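Putative peptide ABC-transport system periplasmic peptide-binding protein (PDB 4OET) probably serves as the periplasmic solute-binding component of an ABC transporter, perhaps for peptides, and binds a metal ion. Local coordinates at residues A[262-267]-A[304-309]; A[283-288]-A[295-300]; A[395-400]-A[409-414]; A[416-421]-A[445-450]. All blocks are in the same frame, centred on the assembly; numbering follows the deposited sequence.

Four contacts along one chain illustrate how a large periplasmic binding protein packs helices and loops against one another. Contact 1 joins helices 256-264 and 304-313, and contact 2 lies along the chain inside the loop it closes, with centres about 17 Å apart. Contact 3, around helix 395-398, and contact 4, between helices 419-428 and 434-450, follow in series, their centres about 13 Å from each other. Contacts 2 and 4 each touch the other three: Y300 links contact 2 both to Y264 and to Y449, while F398 of contact 3 packs on P286 and on L448. The four thus form one connected region, away from N31, which binds magnesium.

Contact 1 of 4, residues A[262-267]-A[304-309]; sequences LNYAVD and PKKAED
On the helix whose K306 and A307 lie against Y264, one polar atom is gripped twice: K305 NZ stands 2.8 Å from D309 OD1 and equally close to D309 OD2, each oxygen presenting its syn lone pair. This salt bridge spans one helical turn and leaves the face turned to 262-267 to other chemistry. There the main event is a CH-pi contact. K306 CG sits over the middle of the Y264 ring, 3.6 Å from its centroid and only 12° off the ring normal. The lysine chain sets out with CG anti to the backbone N (chi1 173°) and then bends at chi2, which carries K306 CE toward the CE2 and hydroxyl side of the ring, 4.0 Å from Y264 CE2. Nearer the backbone, the methyl of A307 fits against Y264 and A265: its CB is 3.7 Å from Y264 CB and 4.4 Å from A265 CB. The small residue lets the two backbones come close, with the CA atoms of Y264 and A307 separated by 5.3 Å. P304 draws near Y264 and A265 at the start of its helix, and a backbone hydrogen bond between Y264 and D303 ties the helix start to this corner. The Y264 ring also meets Y300 edge-to-face. No hydrogen bond crosses between 262-267 and 304-309, so their cohesion rests on dispersion and on the CH-pi contact that K306 CG makes with the tyrosine pi cloud.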
# COMPACT_ATOMS: atom_id res chain seq x y z
N LEU A 262 7.14 -11.38 23.15
CA LEU A 262 7.71 -11.59 21.82
C LEU A 262 8.10 -10.26 21.19
O LEU A 262 9.10 -10.18 20.47
CB LEU A 262 6.74 -12.36 20.93
CG LEU A 262 6.54 -13.81 21.40
CD1 LEU A 262 5.40 -14.47 20.66
CD2 LEU A 262 7.82 -14.60 21.18
N ASN A 263 7.33 -9.21 21.47
CA ASN A 263 7.71 -7.88 21.01
C ASN A 263 9.02 -7.40 21.65
O ASN A 263 9.89 -6.87 20.96
CB ASN A 263 6.59 -6.88 21.31
CG ASN A 263 5.62 -6.73 20.14
OD1 ASN A 263 5.89 -5.99 19.19
ND2 ASN A 263 4.49 -7.43 20.22
N TYR A 264 9.15 -7.61 22.95
CA TYR A 264 10.34 -7.21 23.69
C TYR A 264 11.57 -8.02 23.26
O TYR A 264 12.71 -7.59 23.45
CB TYR A 264 10.11 -7.38 25.20
CG TYR A 264 9.30 -6.28 25.85
CD1 TYR A 264 9.73 -4.96 25.82
CD2 TYR A 264 8.12 -6.56 26.52
CE1 TYR A 264 9.00 -3.95 26.42
CE2 TYR A 264 7.39 -5.56 27.14
CZ TYR A 264 7.84 -4.26 27.09
OH TYR A 264 7.12 -3.25 27.69
N ALA A 265 11.32 -9.20 22.71
CA ALA A 265 12.39 -10.12 22.35
C ALA A 265 13.09 -9.74 21.06
O ALA A 265 14.15 -10.28 20.74
CB ALA A 265 11.83 -11.53 22.22
N VAL A 266 12.52 -8.80 20.31
CA VAL A 266 13.04 -8.51 18.98
C VAL A 266 13.89 -7.25 18.95
O VAL A 266 13.41 -6.16 19.29
CB VAL A 266 11.89 -8.35 17.97
CG1 VAL A 266 12.45 -8.10 16.58
CG2 VAL A 266 11.00 -9.58 17.99
N ASP A 267 15.14 -7.39 18.52
CA ASP A 267 16.00 -6.23 18.35
C ASP A 267 15.79 -5.63 16.96
O ASP A 267 16.59 -5.83 16.03
CB ASP A 267 17.47 -6.62 18.58
CG ASP A 267 18.42 -5.44 18.47
OD1 ASP A 267 17.96 -4.28 18.38
OD2 ASP A 267 19.65 -5.69 18.49
N PRO A 304 15.22 -8.30 26.19
CA PRO A 304 15.09 -9.75 26.37
C PRO A 304 14.74 -10.12 27.81
O PRO A 304 13.93 -11.03 28.01
CB PRO A 304 16.47 -10.29 25.99
CG PRO A 304 17.39 -9.08 25.92
CD PRO A 304 16.50 -7.95 25.53
N LYS A 305 15.29 -9.41 28.80
CA LYS A 305 14.99 -9.74 30.18
C LYS A 305 13.53 -9.46 30.54
O LYS A 305 12.88 -10.28 31.20
CB LYS A 305 15.91 -8.98 31.13
CG LYS A 305 15.58 -9.23 32.60
CD LYS A 305 15.85 -10.67 33.02
CE LYS A 305 15.94 -10.78 34.53
NZ LYS A 305 14.84 -10.04 35.21
N LYS A 306 13.02 -8.30 30.12
CA LYS A 306 11.61 -7.97 30.32
C LYS A 306 10.72 -9.02 29.69
O LYS A 306 9.72 -9.43 30.27
CB LYS A 306 11.30 -6.58 29.74
CG LYS A 306 9.83 -6.19 29.74
CD LYS A 306 9.37 -5.75 31.13
CE LYS A 306 7.88 -5.43 31.15
NZ LYS A 306 7.39 -5.24 32.55
N ALA A 307 11.13 -9.49 28.51
CA ALA A 307 10.39 -10.51 27.78
C ALA A 307 10.29 -11.78 28.60
O ALA A 307 9.22 -12.38 28.73
CB ALA A 307 11.04 -10.79 26.45
N GLU A 308 11.43 -12.19 29.16
CA GLU A 308 11.47 -13.40 29.96
C GLU A 308 10.70 -13.23 31.25
O GLU A 308 9.99 -14.15 31.68
CB GLU A 308 12.92 -13.78 30.23
CG GLU A 308 13.62 -14.37 29.02
CD GLU A 308 15.04 -14.79 29.31
OE1 GLU A 308 15.86 -14.79 28.37
OE2 GLU A 308 15.32 -15.17 30.47
N ASP A 309 10.80 -12.04 31.85
CA ASP A 309 10.06 -11.75 33.07
C ASP A 309 8.57 -11.87 32.81
O ASP A 309 7.83 -12.38 33.64
CB ASP A 309 10.40 -10.35 33.59
CG ASP A 309 11.80 -10.26 34.20
OD1 ASP A 309 12.41 -11.32 34.47
OD2 ASP A 309 12.29 -9.13 34.40

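Contact 2 of 4, residues A[283-288]-A[295-300]; sequences ANHPLE and KNFKIY
N284 meets 295-300 along its whole side chain. CB lies 3.7 Å from F297 CE2; one bond further, CG comes to 3.5 Å from I299 CG1, and the amide then divides. ND2 approaches I299 CD1 at 3.4 Å and also lies at the rim of the F297 ring, near its plane. OD1 touches I299 CG2 at 3.2 Å and receives hydrogen bonds from two waters, water 1 leading to the N of Y300 and water 2 to its O. The amide oxygen therefore joins the two segments through solvent while its flanks rest on isoleucine carbon. Both segments belong to the long loop between strand 280-282 and helix 304-313 of this family 5 solute-binding protein, and neither forms regular structure. The folded loop is also held by an edge-to-face aromatic pair: H285 turns its CD2-NE2 edge onto the face of F297, with the planes at 87° and the centroids 4.5 Å apart. Both rings leave their backbones with CG between N and the carbonyl carbon, chi1 being 73° for H285 and 47° for F297. The imidazole is fixed at its two nitrogens, ND1 accepting from L287 N at 3.0 Å and NE2 bonding to N293 OD1. E288 CG lies on one imidazole face, offset toward the rim, and E288 OE1 takes bonds from N284 N, nearly straight, and from H285 N, which arrives from above the carboxylate plane.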
# COMPACT_ATOMS: atom_id res chain seq x y z
N ALA A 283 9.47 0.14 13.18
CA ALA A 283 8.03 0.41 13.21
C ALA A 283 7.45 0.09 14.59
O ALA A 283 7.91 -0.84 15.25
CB ALA A 283 7.30 -0.41 12.13
N ASN A 284 6.47 0.88 15.02
CA ASN A 284 5.76 0.58 16.27
C ASN A 284 4.25 0.49 16.07
O ASN A 284 3.55 -0.19 16.82
CB ASN A 284 6.06 1.62 17.33
CG ASN A 284 7.53 1.64 17.71
OD1 ASN A 284 8.02 0.74 18.40
ND2 ASN A 284 8.24 2.67 17.26
N HIS A 285 3.74 1.17 15.04
CA HIS A 285 2.31 1.18 14.77
C HIS A 285 2.04 1.51 13.30
O HIS A 285 2.96 1.93 12.59
CB HIS A 285 1.60 2.15 15.75
CG HIS A 285 1.83 3.60 15.46
ND1 HIS A 285 1.29 4.23 14.35
CD2 HIS A 285 2.49 4.55 16.16
CE1 HIS A 285 1.64 5.51 14.38
NE2 HIS A 285 2.36 5.73 15.46
N PRO A 286 0.81 1.29 12.81
CA PRO A 286 0.64 1.33 11.35
C PRO A 286 0.39 2.71 10.73
O PRO A 286 0.10 2.76 9.52
CB PRO A 286 -0.57 0.43 11.11
CG PRO A 286 -1.38 0.51 12.39
CD PRO A 286 -0.44 0.91 13.51
N LEU A 287 0.50 3.79 11.49
CA LEU A 287 0.25 5.12 10.91
C LEU A 287 1.43 6.08 11.05
O LEU A 287 1.22 7.28 11.23
CB LEU A 287 -0.97 5.77 11.56
CG LEU A 287 -2.37 5.18 11.40
CD1 LEU A 287 -2.60 4.72 9.97
CD2 LEU A 287 -2.57 4.05 12.37
N GLU A 288 2.65 5.57 10.95
CA GLU A 288 3.82 6.41 11.21
C GLU A 288 4.23 7.28 10.01
O GLU A 288 5.25 7.97 10.05
CB GLU A 288 4.99 5.54 11.68
CG GLU A 288 4.72 4.95 13.06
CD GLU A 288 5.92 4.28 13.67
OE1 GLU A 288 5.92 3.03 13.71
OE2 GLU A 288 6.84 4.99 14.12
N LYS A 295 2.32 10.47 17.72
CA LYS A 295 3.70 10.87 18.01
C LYS A 295 4.01 10.92 19.52
O LYS A 295 5.04 11.45 19.94
CB LYS A 295 4.01 12.23 17.37
CG LYS A 295 4.13 12.17 15.85
CD LYS A 295 4.35 13.56 15.26
CE LYS A 295 5.04 13.48 13.90
NZ LYS A 295 4.14 12.99 12.83
N ASN A 296 3.11 10.35 20.32
CA ASN A 296 3.30 10.25 21.76
C ASN A 296 2.71 8.93 22.20
O ASN A 296 1.67 8.89 22.84
CB ASN A 296 2.66 11.41 22.52
CG ASN A 296 3.05 11.41 24.00
OD1 ASN A 296 4.00 10.73 24.40
ND2 ASN A 296 2.32 12.16 24.81
N PHE A 297 3.39 7.85 21.84
CA PHE A 297 2.87 6.52 22.10
C PHE A 297 3.91 5.70 22.82
O PHE A 297 5.11 5.96 22.71
CB PHE A 297 2.46 5.83 20.79
CG PHE A 297 3.50 5.93 19.70
CD1 PHE A 297 3.48 7.00 18.80
CD2 PHE A 297 4.50 4.97 19.57
CE1 PHE A 297 4.43 7.10 17.80
CE2 PHE A 297 5.45 5.07 18.57
CZ PHE A 297 5.42 6.13 17.68
N LYS A 298 3.44 4.71 23.58
CA LYS A 298 4.35 3.78 24.23
C LYS A 298 4.96 2.86 23.20
O LYS A 298 4.36 2.59 22.16
CB LYS A 298 3.60 3.00 25.32
CG LYS A 298 3.50 3.77 26.63
CD LYS A 298 2.35 3.28 27.49
CE LYS A 298 2.55 3.73 28.93
NZ LYS A 298 3.79 3.13 29.52
N ILE A 299 6.17 2.38 23.48
CA ILE A 299 6.90 1.53 22.55
C ILE A 299 7.43 0.29 23.25
O ILE A 299 7.89 0.37 24.39
CB ILE A 299 8.07 2.33 21.92
CG1 ILE A 299 7.55 3.28 20.84
CG2 ILE A 299 9.13 1.41 21.34
CD1 ILE A 299 8.60 4.25 20.30
N TYR A 300 7.42 -0.85 22.56
CA TYR A 300 8.12 -2.03 23.06
C TYR A 300 9.57 -1.99 22.63
O TYR A 300 9.89 -2.29 21.48
CB TYR A 300 7.46 -3.33 22.55
CG TYR A 300 6.07 -3.57 23.11
CD1 TYR A 300 5.92 -4.02 24.42
CD2 TYR A 300 4.93 -3.34 22.35
CE1 TYR A 300 4.67 -4.24 24.95
CE2 TYR A 300 3.66 -3.56 22.89
CZ TYR A 300 3.55 -4.01 24.19
OH TYR A 300 2.31 -4.24 24.75
O HOH W 1 6.22 -1.01 20.34
O HOH W 2 9.50 -1.16 19.34
O HOH W 3 3.50 10.52 11.00

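Contact 3 of 4, residues A[395-400]-A[409-414]; sequences FRVFES and EGWNFG
With CG anti to the backbone N (chi1 -156°) and an extended chain through to NE, R396 reaches along the 409-414 loop until its guanidinium lies flat on W411. W411 has CG anti to its carbonyl carbon (chi1 -68°), beside its own N, and offers the indole face to the arginine. The planes are inclined by only 14°. R396 CD stands over the six-membered ring, while R396 CZ is displaced toward its rim, 3.3 Å from W411 CZ2, making an off-centre cation-pi pair. One edge of the guanidinium holds the loop backbone: R396 NE donates to E409 O at 2.8 Å, nearly along the C=O axis and within the guanidinium plane, and R396 NH2 adds a weak bond to the same oxygen. R396 NH2 also forms a salt bridge with E409 OE1 at 3.3 Å, and water 4 joins those two atoms by a second route. Stack and in-plane bonds together restrict rotation of the charged group. At its own backbone, R396 O accepts from W411 N at 2.9 Å. Beyond it V397 O is met by the CA of N412 at 3.2 Å in a CA-H...O contact. The N412 side chain completes the join: N412 ND2 donates to E399 O at 3.1 Å in a straight bond, approaching from above the carbonyl plane, and serves Y416 O as well. The returning loop is thus fastened along the short helix 395-398, from R396 to E399 just past its end, its course bent by an inverse gamma turn centred on N412.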
# COMPACT_ATOMS: atom_id res chain seq x y z
N PHE A 395 -9.02 0.11 9.62
CA PHE A 395 -10.32 -0.48 9.90
C PHE A 395 -10.41 -1.89 9.35
O PHE A 395 -10.76 -2.82 10.07
CB PHE A 395 -11.45 0.37 9.30
CG PHE A 395 -12.82 -0.25 9.45
CD1 PHE A 395 -13.51 -0.19 10.65
CD2 PHE A 395 -13.41 -0.92 8.38
CE1 PHE A 395 -14.77 -0.77 10.79
CE2 PHE A 395 -14.67 -1.51 8.52
CZ PHE A 395 -15.35 -1.44 9.73
N ARG A 396 -10.06 -2.06 8.08
CA ARG A 396 -10.20 -3.35 7.42
C ARG A 396 -9.19 -4.37 7.94
O ARG A 396 -9.43 -5.58 7.88
CB ARG A 396 -10.05 -3.18 5.92
CG ARG A 396 -10.72 -4.26 5.12
CD ARG A 396 -10.86 -3.82 3.68
NE ARG A 396 -11.19 -4.93 2.79
CZ ARG A 396 -11.28 -4.82 1.47
NH1 ARG A 396 -11.06 -3.65 0.89
NH2 ARG A 396 -11.59 -5.88 0.74
N VAL A 397 -8.07 -3.88 8.45
CA VAL A 397 -7.00 -4.73 8.94
C VAL A 397 -7.15 -5.11 10.42
O VAL A 397 -6.80 -6.21 10.81
CB VAL A 397 -5.64 -4.06 8.70
CG1 VAL A 397 -4.49 -4.89 9.27
CG2 VAL A 397 -5.47 -3.79 7.20
N PHE A 398 -7.66 -4.19 11.24
CA PHE A 398 -7.61 -4.36 12.69
C PHE A 398 -8.98 -4.47 13.38
O PHE A 398 -9.09 -5.05 14.46
CB PHE A 398 -6.84 -3.21 13.32
CG PHE A 398 -5.40 -3.15 12.90
CD1 PHE A 398 -4.46 -4.02 13.46
CD2 PHE A 398 -4.98 -2.24 11.94
CE1 PHE A 398 -3.13 -3.96 13.06
CE2 PHE A 398 -3.65 -2.18 11.55
CZ PHE A 398 -2.73 -3.05 12.11
N GLU A 399 -10.02 -3.93 12.76
CA GLU A 399 -11.34 -3.93 13.41
C GLU A 399 -11.91 -5.34 13.43
O GLU A 399 -11.77 -6.10 12.48
CB GLU A 399 -12.30 -2.96 12.70
CG GLU A 399 -13.38 -2.39 13.61
CD GLU A 399 -14.69 -3.13 13.48
OE1 GLU A 399 -15.59 -2.90 14.31
OE2 GLU A 399 -14.82 -3.93 12.52
N SER A 400 -12.56 -5.68 14.54
CA SER A 400 -12.98 -7.05 14.82
C SER A 400 -14.02 -7.62 13.85
O SER A 400 -14.03 -8.82 13.57
CB SER A 400 -13.50 -7.14 16.25
OG SER A 400 -14.78 -6.55 16.35
N GLU A 409 -14.46 -10.16 3.15
CA GLU A 409 -13.69 -9.05 2.61
C GLU A 409 -12.81 -8.43 3.68
O GLU A 409 -12.12 -7.45 3.43
CB GLU A 409 -14.63 -8.00 2.00
CG GLU A 409 -15.40 -8.51 0.79
CD GLU A 409 -14.59 -8.46 -0.51
OE1 GLU A 409 -13.34 -8.43 -0.45
OE2 GLU A 409 -15.21 -8.46 -1.59
N GLY A 410 -12.85 -9.01 4.88
CA GLY A 410 -12.01 -8.54 5.97
C GLY A 410 -10.54 -8.88 5.80
O GLY A 410 -10.20 -9.92 5.24
N TRP A 411 -9.67 -8.00 6.31
CA TRP A 411 -8.23 -8.23 6.22
C TRP A 411 -7.63 -8.46 7.61
O TRP A 411 -6.42 -8.40 7.80
CB TRP A 411 -7.54 -7.05 5.54
CG TRP A 411 -7.89 -6.92 4.10
CD1 TRP A 411 -8.51 -7.86 3.33
CD2 TRP A 411 -7.67 -5.79 3.26
NE1 TRP A 411 -8.68 -7.38 2.05
CE2 TRP A 411 -8.17 -6.11 1.98
CE3 TRP A 411 -7.08 -4.53 3.45
CZ2 TRP A 411 -8.10 -5.22 0.90
CZ3 TRP A 411 -7.02 -3.65 2.39
CH2 TRP A 411 -7.53 -4.00 1.13
N ASN A 412 -8.50 -8.71 8.58
CA ASN A 412 -8.07 -9.03 9.93
C ASN A 412 -7.78 -10.52 9.99
O ASN A 412 -8.57 -11.30 10.52
CB ASN A 412 -9.15 -8.61 10.94
CG ASN A 412 -8.69 -8.70 12.38
OD1 ASN A 412 -7.70 -9.37 12.71
ND2 ASN A 412 -9.42 -8.02 13.26
N PHE A 413 -6.66 -10.93 9.40
CA PHE A 413 -6.37 -12.34 9.20
C PHE A 413 -5.95 -13.06 10.48
O PHE A 413 -6.05 -14.29 10.57
CB PHE A 413 -5.28 -12.50 8.12
CG PHE A 413 -5.63 -11.86 6.80
CD1 PHE A 413 -6.73 -12.28 6.07
CD2 PHE A 413 -4.85 -10.83 6.29
CE1 PHE A 413 -7.06 -11.69 4.85
CE2 PHE A 413 -5.16 -10.23 5.08
CZ PHE A 413 -6.27 -10.66 4.35
N GLY A 414 -5.52 -12.30 11.48
CA GLY A 414 -5.09 -12.86 12.74
C GLY A 414 -6.22 -12.98 13.73
O GLY A 414 -6.02 -13.42 14.86
O HOH W 4 -12.03 -6.60 -1.90

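Contact 4 of 4, residues A[416-421]-A[445-450]; sequences YHDKKV and IDALYE
Two flat groups, the Y416 ring and the D418 carboxylate, face helix 434-450 from the chain leading into helix 419-428. The ring meets L448 obliquely with its hydroxyl end, CE1 lying 4.2 Å from CD2 of L448, while the hydroxyl bonds to N451 O. The carboxylate works as an N-cap: D418 OD2 accepts from V421 N at 2.9 Å on its anti side, 15° out of the carboxylate plane. Such a cap satisfies an amide that has no partner in the preceding turn, and its negative charge probably suits the positive end of the helix. Behind the cap the two helices pack through small and branched groups. The CB of A447 is the common point, 3.7 Å from V421 CG2 and 3.8 Å from K420 CB, so the methyl nestles in the first turn of helix 419-428. V421 CG2, beside its backbone N with CG1 anti to it (chi1 168°), also reaches L448 CD2 at 4.0 Å; these two side chains cross at about a right angle. K420 bends on toward solvent, where its NZ stays 6.5 Å from E450 OE2, too far for a salt bridge though the charges are opposite. D418 OD1 is shared between N451 ND2 and water 5; that water, 2.8 Å from OD1, donates its other hydrogen to A447 O.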
# COMPACT_ATOMS: atom_id res chain seq x y z
N TYR A 416 -7.99 -10.68 15.28
CA TYR A 416 -7.76 -9.78 16.40
C TYR A 416 -9.05 -9.10 16.83
O TYR A 416 -9.73 -8.47 16.02
CB TYR A 416 -6.72 -8.74 16.00
CG TYR A 416 -6.42 -7.67 17.02
CD1 TYR A 416 -6.74 -6.34 16.77
CD2 TYR A 416 -5.78 -7.98 18.21
CE1 TYR A 416 -6.44 -5.34 17.68
CE2 TYR A 416 -5.47 -6.99 19.14
CZ TYR A 416 -5.80 -5.67 18.87
OH TYR A 416 -5.50 -4.69 19.78
N HIS A 417 -9.38 -9.21 18.11
CA HIS A 417 -10.61 -8.62 18.64
C HIS A 417 -10.33 -7.73 19.85
O HIS A 417 -10.14 -8.23 20.97
CB HIS A 417 -11.61 -9.71 19.01
CG HIS A 417 -12.10 -10.50 17.84
ND1 HIS A 417 -13.40 -10.41 17.38
CD2 HIS A 417 -11.47 -11.37 17.02
CE1 HIS A 417 -13.55 -11.21 16.34
NE2 HIS A 417 -12.39 -11.80 16.10
N ASP A 418 -10.33 -6.42 19.62
CA ASP A 418 -10.15 -5.46 20.70
C ASP A 418 -11.18 -4.36 20.59
O ASP A 418 -11.35 -3.74 19.54
CB ASP A 418 -8.74 -4.85 20.64
CG ASP A 418 -8.42 -4.02 21.87
OD1 ASP A 418 -7.70 -4.52 22.76
OD2 ASP A 418 -8.90 -2.87 21.96
N LYS A 419 -11.85 -4.09 21.71
CA LYS A 419 -13.02 -3.23 21.69
C LYS A 419 -12.61 -1.77 21.70
O LYS A 419 -13.30 -0.92 21.13
CB LYS A 419 -13.95 -3.54 22.87
CG LYS A 419 -14.63 -4.90 22.81
CD LYS A 419 -15.30 -5.13 21.46
CE LYS A 419 -16.41 -4.13 21.18
NZ LYS A 419 -16.86 -4.18 19.75
N LYS A 420 -11.47 -1.49 22.34
CA LYS A 420 -10.94 -0.14 22.34
C LYS A 420 -10.50 0.24 20.94
O LYS A 420 -10.76 1.36 20.49
CB LYS A 420 -9.77 -0.01 23.33
CG LYS A 420 -10.02 -0.73 24.65
CD LYS A 420 -9.70 0.14 25.87
CE LYS A 420 -8.20 0.39 26.02
NZ LYS A 420 -7.91 1.30 27.18
N VAL A 421 -9.90 -0.71 20.22
CA VAL A 421 -9.54 -0.51 18.82
C VAL A 421 -10.79 -0.27 17.98
O VAL A 421 -10.84 0.66 17.18
CB VAL A 421 -8.75 -1.71 18.25
CG1 VAL A 421 -8.64 -1.62 16.73
CG2 VAL A 421 -7.36 -1.79 18.85
N ILE A 445 -3.96 3.85 18.40
CA ILE A 445 -2.55 3.55 18.58
C ILE A 445 -2.27 3.10 20.02
O ILE A 445 -1.54 2.13 20.24
CB ILE A 445 -1.69 4.78 18.20
CG1 ILE A 445 -1.74 5.00 16.68
CG2 ILE A 445 -0.25 4.59 18.63
CD1 ILE A 445 -1.42 6.43 16.25
N ASP A 446 -2.86 3.79 20.99
CA ASP A 446 -2.66 3.43 22.39
C ASP A 446 -3.22 2.04 22.65
O ASP A 446 -2.59 1.23 23.35
CB ASP A 446 -3.33 4.45 23.32
CG ASP A 446 -2.57 5.77 23.37
OD1 ASP A 446 -1.37 5.78 23.04
OD2 ASP A 446 -3.19 6.80 23.75
N ALA A 447 -4.38 1.75 22.06
CA ALA A 447 -5.02 0.44 22.24
C ALA A 447 -4.18 -0.67 21.64
O ALA A 447 -4.14 -1.78 22.19
CB ALA A 447 -6.41 0.45 21.63
N LEU A 448 -3.53 -0.39 20.51
CA LEU A 448 -2.66 -1.38 19.88
C LEU A 448 -1.48 -1.71 20.76
O LEU A 448 -1.10 -2.87 20.89
CB LEU A 448 -2.16 -0.90 18.52
CG LEU A 448 -3.16 -0.84 17.36
CD1 LEU A 448 -2.46 -0.29 16.13
CD2 LEU A 448 -3.76 -2.20 17.07
N TYR A 449 -0.91 -0.69 21.41
CA TYR A 449 0.21 -0.95 22.31
C TYR A 449 -0.26 -1.84 23.44
O TYR A 449 0.42 -2.80 23.80
CB TYR A 449 0.80 0.35 22.88
CG TYR A 449 1.79 0.08 24.00
CD1 TYR A 449 1.37 0.05 25.32
CD2 TYR A 449 3.12 -0.18 23.73
CE1 TYR A 449 2.25 -0.22 26.35
CE2 TYR A 449 4.02 -0.45 24.76
CZ TYR A 449 3.57 -0.46 26.07
OH TYR A 449 4.45 -0.72 27.10
N GLU A 450 -1.42 -1.51 24.00
CA GLU A 450 -1.94 -2.25 25.14
C GLU A 450 -2.28 -3.69 24.77
O GLU A 450 -2.15 -4.61 25.58
CB GLU A 450 -3.18 -1.55 25.71
CG GLU A 450 -2.94 -0.13 26.20
CD GLU A 450 -1.92 -0.04 27.34
OE1 GLU A 450 -1.60 -1.07 27.97
OE2 GLU A 450 -1.45 1.09 27.60
O HOH W 5 -6.46 -2.54 24.22